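Long-range contacts in mevalonate kinase (Staphylococcus aureus, PDB 2X7I), which probably catalyses the ATP-dependent phosphorylation of mevalonate to 5-phosphomevalonate, a step of the mevalonate route to isoprenoids: residues 41-46 against 85-90; 71-76 against 137-142. All coordinates share one frame; numbering follows the deposited sequence.

Overall arrangement
Both contacts belong to the N-terminal part of a GHMP kinase. Contact 1 pairs two antiparallel strands of its sheet, and contact 2 joins two helices over that sheet. Their centres lie about 17 Å apart. They meet directly where Val89 CG2 of contact 1 packs on Val74 CG1 of contact 2, 4.2 Å away. Helix 70-80 leads on to strand 87-93, so the chain links them as well. Helix 103-119 is a shared neighbour. Phe118, towards its C-terminal end, meets Ile43 and Leu87, while Ser104 at its start meets His140. In related kinases the glycine- and serine-rich loop leading into this helix binds ATP phosphates, so contact 2 probably lies nearer the active site.

Contact 1: residues 41-46 against 85-90; sequences VLIEAL and EPLAVT
Leu46 lies against Pro86 and Ala88. Its CB lies 3.6 Å from Pro86 O and also touches Pro86 CB. Chi1 (-83°) sets CG anti to the carbonyl carbon. From there both methyls lie by Ala88. CD2 is the closer, 3.8 Å from Ala88 CB, and it also passes near Ala88 N. Leu46 CD1 lies 4.2 Å from Ala88 CB. The backbone beneath is held too, by a 2.7 Å hydrogen bond from Leu46 N to Pro86 O. Further along, Leu42 with Thr90 and Glu44 with Ala88 form hydrogen-bonded pairs, each with two N-H to O bonds.

On the Glu44 and Thr90 side, one water joins the strands. It hydrogen-bonds to Glu44 OE1, to Thr90 OG1 and, at 2.7 Å, to Ala88 O. The other face is apolar. There Ile43 and Leu87 cross obliquely, with Ile43 CG2 3.7 Å from Leu87 CD2. Phe118 of helix 103-119 packs on both. Strand 53-58 continues the sheet beyond 87-93. A sheet with one face under helices is characteristic of the GHMP kinase N-terminal domain, with its ribosomal protein S5-like fold.

Contact 2: residues 71-76 against 137-142; sequences KSLVNR and QIAHGK
Beside Ile138 and Ala139, which touch helix 70-80, the backbone closes its last turn with a 2.8 Å hydrogen bond from Gly141 N to Gln137 O. Gly141 then leaves the helix with positive phi (96°). Across the contact the meeting is apolar, apart from the guanidinium of Arg76.

Ile138 carries most of the contact, and its two ends do different work. Its CG2 lies anti to the backbone N and reaches Ser72 CB at 3.8 Å. The same methyl also touches Leu73 CD2, more loosely. Its CD1 points to Arg76 and stands 3.5 Å from Arg76 CD. From there it lies over one face of the guanidinium, 3.9 Å from Arg76 CZ, with NE and NH1 at similar range. The two side chains cross at about a right angle. Arg76 is extended from CG to NE, with CG anti to its backbone N (chi1 -169°). Its CD, NE, CZ and NH1 all lie by Ile138 CD1.

In the GHMP kinase N-terminal domain these two helices lie on the same side of the sheet as helix 103-119. Phe111 of that helix packs on Leu73 and Val74.

Deeper in, Leu73 meets Ala139. Its CD2 is 3.8 Å from Ala139 CB, and its CG is only slightly farther from that methyl. Both residues are buried. Ala139 also shares a backbone hydrogen bond with His69, just before helix 70-80, and its side chain touches Asp68. His140 turns the other way, with ND1 making a weak hydrogen bond to Pro67 O.

Contact 1: residues 41-46 against 85-90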
ATOM      1  N   VAL A  41     -10.949 -11.292   2.665  1.00 53.13           N
ATOM      2  CA  VAL A  41     -11.801 -11.545   3.825  1.00 52.21           C
ATOM      3  C   VAL A  41     -12.951 -12.483   3.447  1.00 53.67           C
ATOM      4  O   VAL A  41     -13.611 -12.293   2.426  1.00 54.35           O
ATOM      5  CB  VAL A  41     -12.364 -10.224   4.432  1.00 51.02           C
ATOM      6  CG1 VAL A  41     -13.389 -10.522   5.540  1.00 50.15           C
ATOM      7  CG2 VAL A  41     -11.219  -9.344   4.954  1.00 48.01           C
ATOM      8  N   LEU A  42     -13.171 -13.498   4.278  1.00 54.15           N
ATOM      9  CA  LEU A  42     -14.300 -14.413   4.134  1.00 55.86           C
ATOM     10  C   LEU A  42     -15.129 -14.392   5.421  1.00 55.70           C
ATOM     11  O   LEU A  42     -14.583 -14.512   6.513  1.00 54.55           O
ATOM     12  CB  LEU A  42     -13.804 -15.832   3.844  1.00 56.96           C
ATOM     13  CG  LEU A  42     -14.864 -16.937   3.799  1.00 59.82           C
ATOM     14  CD1 LEU A  42     -15.866 -16.723   2.661  1.00 61.28           C
ATOM     15  CD2 LEU A  42     -14.200 -18.313   3.681  1.00 61.31           C
ATOM     16  N   ILE A  43     -16.443 -14.239   5.273  1.00 56.87           N
ATOM     17  CA  ILE A  43     -17.383 -14.264   6.393  1.00 57.39           C
ATOM     18  C   ILE A  43     -18.364 -15.400   6.149  1.00 60.26           C
ATOM     19  O   ILE A  43     -19.096 -15.370   5.162  1.00 61.41           O
ATOM     20  CB  ILE A  43     -18.176 -12.936   6.513  1.00 56.62           C
ATOM     21  CG1 ILE A  43     -17.226 -11.732   6.440  1.00 54.37           C
ATOM     22  CG2 ILE A  43     -19.005 -12.930   7.798  1.00 56.08           C
ATOM     23  CD1 ILE A  43     -17.879 -10.385   6.724  1.00 53.33           C
ATOM     24  N   GLU A  44     -18.372 -16.389   7.042  1.00 61.88           N
ATOM     25  CA  GLU A  44     -19.224 -17.574   6.911  1.00 65.09           C
ATOM     26  C   GLU A  44     -20.176 -17.758   8.085  1.00 65.74           C
ATOM     27  O   GLU A  44     -19.729 -17.929   9.218  1.00 64.64           O
ATOM     28  CB  GLU A  44     -18.365 -18.836   6.847  1.00 66.31           C
ATOM     29  CG  GLU A  44     -17.453 -18.942   5.643  1.00 68.23           C
ATOM     30  CD  GLU A  44     -16.560 -20.171   5.718  1.00 71.03           C
ATOM     31  OE1 GLU A  44     -15.537 -20.115   6.455  1.00 71.77           O
ATOM     32  OE2 GLU A  44     -16.883 -21.180   5.049  1.00 71.45           O
ATOM     33  N   ALA A  45     -21.476 -17.763   7.809  1.00 67.84           N
ATOM     34  CA  ALA A  45     -22.460 -18.215   8.786  1.00 69.79           C
ATOM     35  C   ALA A  45     -22.288 -19.717   8.992  1.00 71.88           C
ATOM     36  O   ALA A  45     -22.100 -20.460   8.033  1.00 73.00           O
ATOM     37  CB  ALA A  45     -23.870 -17.907   8.322  1.00 71.27           C
ATOM     38  N   LEU A  46     -22.316 -20.142  10.250  1.00 73.12           N
ATOM     39  CA  LEU A  46     -22.230 -21.562  10.624  1.00 75.51           C
ATOM     40  C   LEU A  46     -23.594 -22.015  11.156  1.00 78.19           C
ATOM     41  O   LEU A  46     -24.563 -21.254  11.103  1.00 78.70           O
ATOM     42  CB  LEU A  46     -21.116 -21.765  11.663  1.00 74.14           C
ATOM     43  CG  LEU A  46     -19.671 -21.914  11.152  1.00 73.13           C
ATOM     44  CD1 LEU A  46     -19.478 -21.325   9.763  1.00 72.64           C
ATOM     45  CD2 LEU A  46     -18.716 -21.256  12.150  1.00 70.93           C
ATOM     46  N   GLU A  85     -26.530 -15.751  14.471  1.00 70.66           N
ATOM     47  CA  GLU A  85     -25.888 -17.023  14.124  1.00 70.48           C
ATOM     48  C   GLU A  85     -24.353 -16.973  14.273  1.00 67.47           C
ATOM     49  O   GLU A  85     -23.750 -15.931  14.023  1.00 65.59           O
ATOM     50  CB  GLU A  85     -26.262 -17.433  12.693  1.00 72.07           C
ATOM     51  CG  GLU A  85     -27.767 -17.615  12.487  1.00 75.91           C
ATOM     52  CD  GLU A  85     -28.106 -18.697  11.473  1.00 79.96           C
ATOM     53  OE1 GLU A  85     -28.123 -18.387  10.256  1.00 81.47           O
ATOM     54  OE2 GLU A  85     -28.370 -19.852  11.896  1.00 81.21           O
ATOM     55  N   PRO A  86     -23.725 -18.101  14.677  1.00 66.46           N
ATOM     56  CA  PRO A  86     -22.256 -18.221  14.720  1.00 64.05           C
ATOM     57  C   PRO A  86     -21.569 -17.894  13.390  1.00 62.53           C
ATOM     58  O   PRO A  86     -21.996 -18.386  12.342  1.00 63.43           O
ATOM     59  CB  PRO A  86     -22.036 -19.699  15.074  1.00 65.20           C
ATOM     60  CG  PRO A  86     -23.257 -20.091  15.832  1.00 66.88           C
ATOM     61  CD  PRO A  86     -24.385 -19.315  15.206  1.00 68.11           C
ATOM     62  N   LEU A  87     -20.516 -17.071  13.459  1.00 59.71           N
ATOM     63  CA  LEU A  87     -19.773 -16.591  12.292  1.00 58.16           C
ATOM     64  C   LEU A  87     -18.310 -17.006  12.370  1.00 56.42           C
ATOM     65  O   LEU A  87     -17.687 -16.905  13.423  1.00 55.15           O
ATOM     66  CB  LEU A  87     -19.790 -15.057  12.226  1.00 57.13           C
ATOM     67  CG  LEU A  87     -20.881 -14.282  11.492  1.00 58.35           C
ATOM     68  CD1 LEU A  87     -20.451 -12.820  11.380  1.00 55.38           C
ATOM     69  CD2 LEU A  87     -21.180 -14.864  10.109  1.00 59.42           C
ATOM     70  N   ALA A  88     -17.766 -17.446  11.240  1.00 56.15           N
ATOM     71  CA  ALA A  88     -16.338 -17.690  11.096  1.00 55.28           C
ATOM     72  C   ALA A  88     -15.805 -16.649  10.128  1.00 54.04           C
ATOM     73  O   ALA A  88     -16.228 -16.600   8.985  1.00 54.46           O
ATOM     74  CB  ALA A  88     -16.064 -19.097  10.578  1.00 56.50           C
ATOM     75  N   VAL A  89     -14.907 -15.799  10.618  1.00 52.87           N
ATOM     76  CA  VAL A  89     -14.296 -14.745   9.817  1.00 52.04           C
ATOM     77  C   VAL A  89     -12.826 -15.078   9.597  1.00 52.36           C
ATOM     78  O   VAL A  89     -12.101 -15.392  10.542  1.00 51.83           O
ATOM     79  CB  VAL A  89     -14.417 -13.380  10.496  1.00 50.49           C
ATOM     80  CG1 VAL A  89     -13.753 -12.306   9.643  1.00 49.88           C
ATOM     81  CG2 VAL A  89     -15.884 -13.041  10.740  1.00 49.87           C
ATOM     82  N   THR A  90     -12.409 -15.021   8.336  1.00 53.50           N
ATOM     83  CA  THR A  90     -11.044 -15.340   7.928  1.00 54.11           C
ATOM     84  C   THR A  90     -10.487 -14.150   7.139  1.00 53.51           C
ATOM     85  O   THR A  90     -11.154 -13.616   6.255  1.00 53.53           O
ATOM     86  CB  THR A  90     -10.997 -16.623   7.069  1.00 55.68           C
ATOM     87  OG1 THR A  90     -11.571 -17.723   7.798  1.00 57.10           O
ATOM     88  CG2 THR A  90      -9.562 -16.978   6.702  1.00 56.68           C
TER
HETATM   89  O   HOH W   1     -14.310 -17.532   7.361  1.00 38.43           O

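Contact 2: residues 71-76 against 137-142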
ATOM      1  N   LYS A  71     -11.219  -7.070  15.238  1.00 47.94           N
ATOM      2  CA  LYS A  71     -12.271  -7.495  16.169  1.00 48.37           C
ATOM      3  C   LYS A  71     -13.354  -6.422  16.336  1.00 48.30           C
ATOM      4  O   LYS A  71     -14.533  -6.747  16.494  1.00 48.38           O
ATOM      5  CB  LYS A  71     -11.668  -7.881  17.526  1.00 48.56           C
ATOM      6  CG  LYS A  71     -10.942  -9.214  17.474  1.00 49.50           C
ATOM      7  CD  LYS A  71     -10.176  -9.574  18.740  1.00 50.89           C
ATOM      8  CE  LYS A  71      -9.784 -11.071  18.684  1.00 52.44           C
ATOM      9  NZ  LYS A  71      -8.918 -11.543  19.810  1.00 53.80           N
ATOM     10  N   SER A  72     -12.949  -5.151  16.284  1.00 47.30           N
ATOM     11  CA  SER A  72     -13.897  -4.042  16.329  1.00 47.70           C
ATOM     12  C   SER A  72     -14.811  -4.002  15.103  1.00 47.57           C
ATOM     13  O   SER A  72     -16.002  -3.705  15.237  1.00 48.05           O
ATOM     14  CB  SER A  72     -13.167  -2.695  16.476  1.00 47.43           C
ATOM     15  OG  SER A  72     -12.657  -2.555  17.790  1.00 48.59           O
ATOM     16  N   LEU A  73     -14.259  -4.282  13.918  1.00 46.62           N
ATOM     17  CA  LEU A  73     -15.070  -4.311  12.704  1.00 46.87           C
ATOM     18  C   LEU A  73     -16.108  -5.436  12.762  1.00 47.64           C
ATOM     19  O   LEU A  73     -17.251  -5.247  12.364  1.00 48.57           O
ATOM     20  CB  LEU A  73     -14.205  -4.458  11.447  1.00 46.39           C
ATOM     21  CG  LEU A  73     -13.196  -3.343  11.150  1.00 46.08           C
ATOM     22  CD1 LEU A  73     -12.578  -3.523   9.761  1.00 45.73           C
ATOM     23  CD2 LEU A  73     -13.820  -1.953  11.311  1.00 44.94           C
ATOM     24  N   VAL A  74     -15.715  -6.596  13.276  1.00 47.43           N
ATOM     25  CA  VAL A  74     -16.613  -7.745  13.326  1.00 48.20           C
ATOM     26  C   VAL A  74     -17.720  -7.549  14.376  1.00 49.43           C
ATOM     27  O   VAL A  74     -18.892  -7.811  14.102  1.00 50.01           O
ATOM     28  CB  VAL A  74     -15.850  -9.054  13.578  1.00 47.99           C
ATOM     29  CG1 VAL A  74     -16.828 -10.226  13.644  1.00 48.91           C
ATOM     30  CG2 VAL A  74     -14.813  -9.292  12.482  1.00 46.52           C
ATOM     31  N   ASN A  75     -17.344  -7.092  15.569  1.00 49.28           N
ATOM     32  CA  ASN A  75     -18.324  -6.754  16.588  1.00 50.31           C
ATOM     33  C   ASN A  75     -19.373  -5.784  16.054  1.00 51.78           C
ATOM     34  O   ASN A  75     -20.563  -6.015  16.208  1.00 52.66           O
ATOM     35  CB  ASN A  75     -17.643  -6.157  17.823  1.00 49.64           C
ATOM     36  CG  ASN A  75     -16.956  -7.202  18.681  1.00 47.93           C
ATOM     37  OD1 ASN A  75     -17.145  -8.413  18.496  1.00 46.83           O
ATOM     38  ND2 ASN A  75     -16.146  -6.741  19.626  1.00 42.13           N
ATOM     39  N   ARG A  76     -18.924  -4.711  15.417  1.00 52.41           N
ATOM     40  CA  ARG A  76     -19.828  -3.728  14.823  1.00 54.48           C
ATOM     41  C   ARG A  76     -20.744  -4.348  13.779  1.00 55.32           C
ATOM     42  O   ARG A  76     -21.930  -4.051  13.736  1.00 56.88           O
ATOM     43  CB  ARG A  76     -19.041  -2.582  14.173  1.00 54.06           C
ATOM     44  CG  ARG A  76     -19.912  -1.395  13.778  1.00 58.24           C
ATOM     45  CD  ARG A  76     -19.124  -0.370  12.958  1.00 62.18           C
ATOM     46  NE  ARG A  76     -19.945   0.723  12.419  1.00 65.13           N
ATOM     47  CZ  ARG A  76     -20.383   1.771  13.123  1.00 67.74           C
ATOM     48  NH1 ARG A  76     -20.118   1.883  14.431  1.00 67.84           N
ATOM     49  NH2 ARG A  76     -21.102   2.716  12.508  1.00 68.69           N
ATOM     50  N   GLN A 137     -11.148   4.268  10.612  1.00 48.19           N
ATOM     51  CA  GLN A 137     -11.227   5.076  11.842  1.00 50.01           C
ATOM     52  C   GLN A 137     -11.450   4.222  13.094  1.00 51.01           C
ATOM     53  O   GLN A 137     -10.742   4.370  14.085  1.00 51.65           O
ATOM     54  CB  GLN A 137     -12.329   6.141  11.705  1.00 50.75           C
ATOM     55  CG  GLN A 137     -12.738   6.841  12.990  1.00 53.11           C
ATOM     56  CD  GLN A 137     -11.672   7.770  13.521  1.00 55.64           C
ATOM     57  OE1 GLN A 137     -11.015   8.489  12.757  1.00 58.04           O
ATOM     58  NE2 GLN A 137     -11.500   7.776  14.842  1.00 56.88           N
ATOM     59  N   ILE A 138     -12.431   3.330  13.025  1.00 51.68           N
ATOM     60  CA  ILE A 138     -12.785   2.440  14.128  1.00 52.79           C
ATOM     61  C   ILE A 138     -11.691   1.418  14.446  1.00 53.07           C
ATOM     62  O   ILE A 138     -11.339   1.215  15.613  1.00 54.47           O
ATOM     63  CB  ILE A 138     -14.075   1.672  13.785  1.00 53.54           C
ATOM     64  CG1 ILE A 138     -15.275   2.621  13.854  1.00 55.03           C
ATOM     65  CG2 ILE A 138     -14.285   0.475  14.705  1.00 53.08           C
ATOM     66  CD1 ILE A 138     -16.521   2.013  13.254  1.00 57.28           C
ATOM     67  N   ALA A 139     -11.169   0.772  13.409  1.00 52.12           N
ATOM     68  CA  ALA A 139     -10.195  -0.307  13.573  1.00 52.43           C
ATOM     69  C   ALA A 139      -8.780   0.207  13.840  1.00 52.60           C
ATOM     70  O   ALA A 139      -8.030  -0.416  14.580  1.00 53.08           O
ATOM     71  CB  ALA A 139     -10.201  -1.231  12.335  1.00 51.08           C
ATOM     72  N   HIS A 140      -8.428   1.337  13.228  1.00 52.77           N
ATOM     73  CA  HIS A 140      -7.045   1.835  13.215  1.00 53.42           C
ATOM     74  C   HIS A 140      -6.877   3.255  13.794  1.00 53.78           C
ATOM     75  O   HIS A 140      -5.750   3.700  14.018  1.00 54.62           O
ATOM     76  CB  HIS A 140      -6.511   1.765  11.775  1.00 52.53           C
ATOM     77  CG  HIS A 140      -5.046   2.042  11.641  1.00 55.01           C
ATOM     78  ND1 HIS A 140      -4.087   1.391  12.387  1.00 59.18           N
ATOM     79  CD2 HIS A 140      -4.374   2.889  10.823  1.00 57.90           C
ATOM     80  CE1 HIS A 140      -2.890   1.837  12.048  1.00 60.48           C
ATOM     81  NE2 HIS A 140      -3.036   2.743  11.096  1.00 59.89           N
ATOM     82  N   GLY A 141      -7.970   3.970  14.039  1.00 53.59           N
ATOM     83  CA  GLY A 141      -7.867   5.277  14.683  1.00 54.53           C
ATOM     84  C   GLY A 141      -7.840   6.468  13.745  1.00 53.87           C
ATOM     85  O   GLY A 141      -8.032   7.592  14.187  1.00 54.95           O
ATOM     86  N   LYS A 142      -7.572   6.239  12.463  1.00 52.49           N
ATOM     87  CA  LYS A 142      -7.720   7.286  11.464  1.00 52.16           C
ATOM     88  C   LYS A 142      -7.921   6.720  10.075  1.00 50.33           C
ATOM     89  O   LYS A 142      -7.409   5.649   9.757  1.00 50.32           O
ATOM     90  CB  LYS A 142      -6.545   8.279  11.473  1.00 52.90           C
ATOM     91  CG  LYS A 142      -5.177   7.755  11.037  1.00 53.56           C
ATOM     92  CD  LYS A 142      -4.137   8.887  11.206  1.00 56.65           C
ATOM     93  CE  LYS A 142      -2.741   8.548  10.655  1.00 57.59           C
ATOM     94  NZ  LYS A 142      -1.832   9.771  10.577  1.00 58.88           N
TER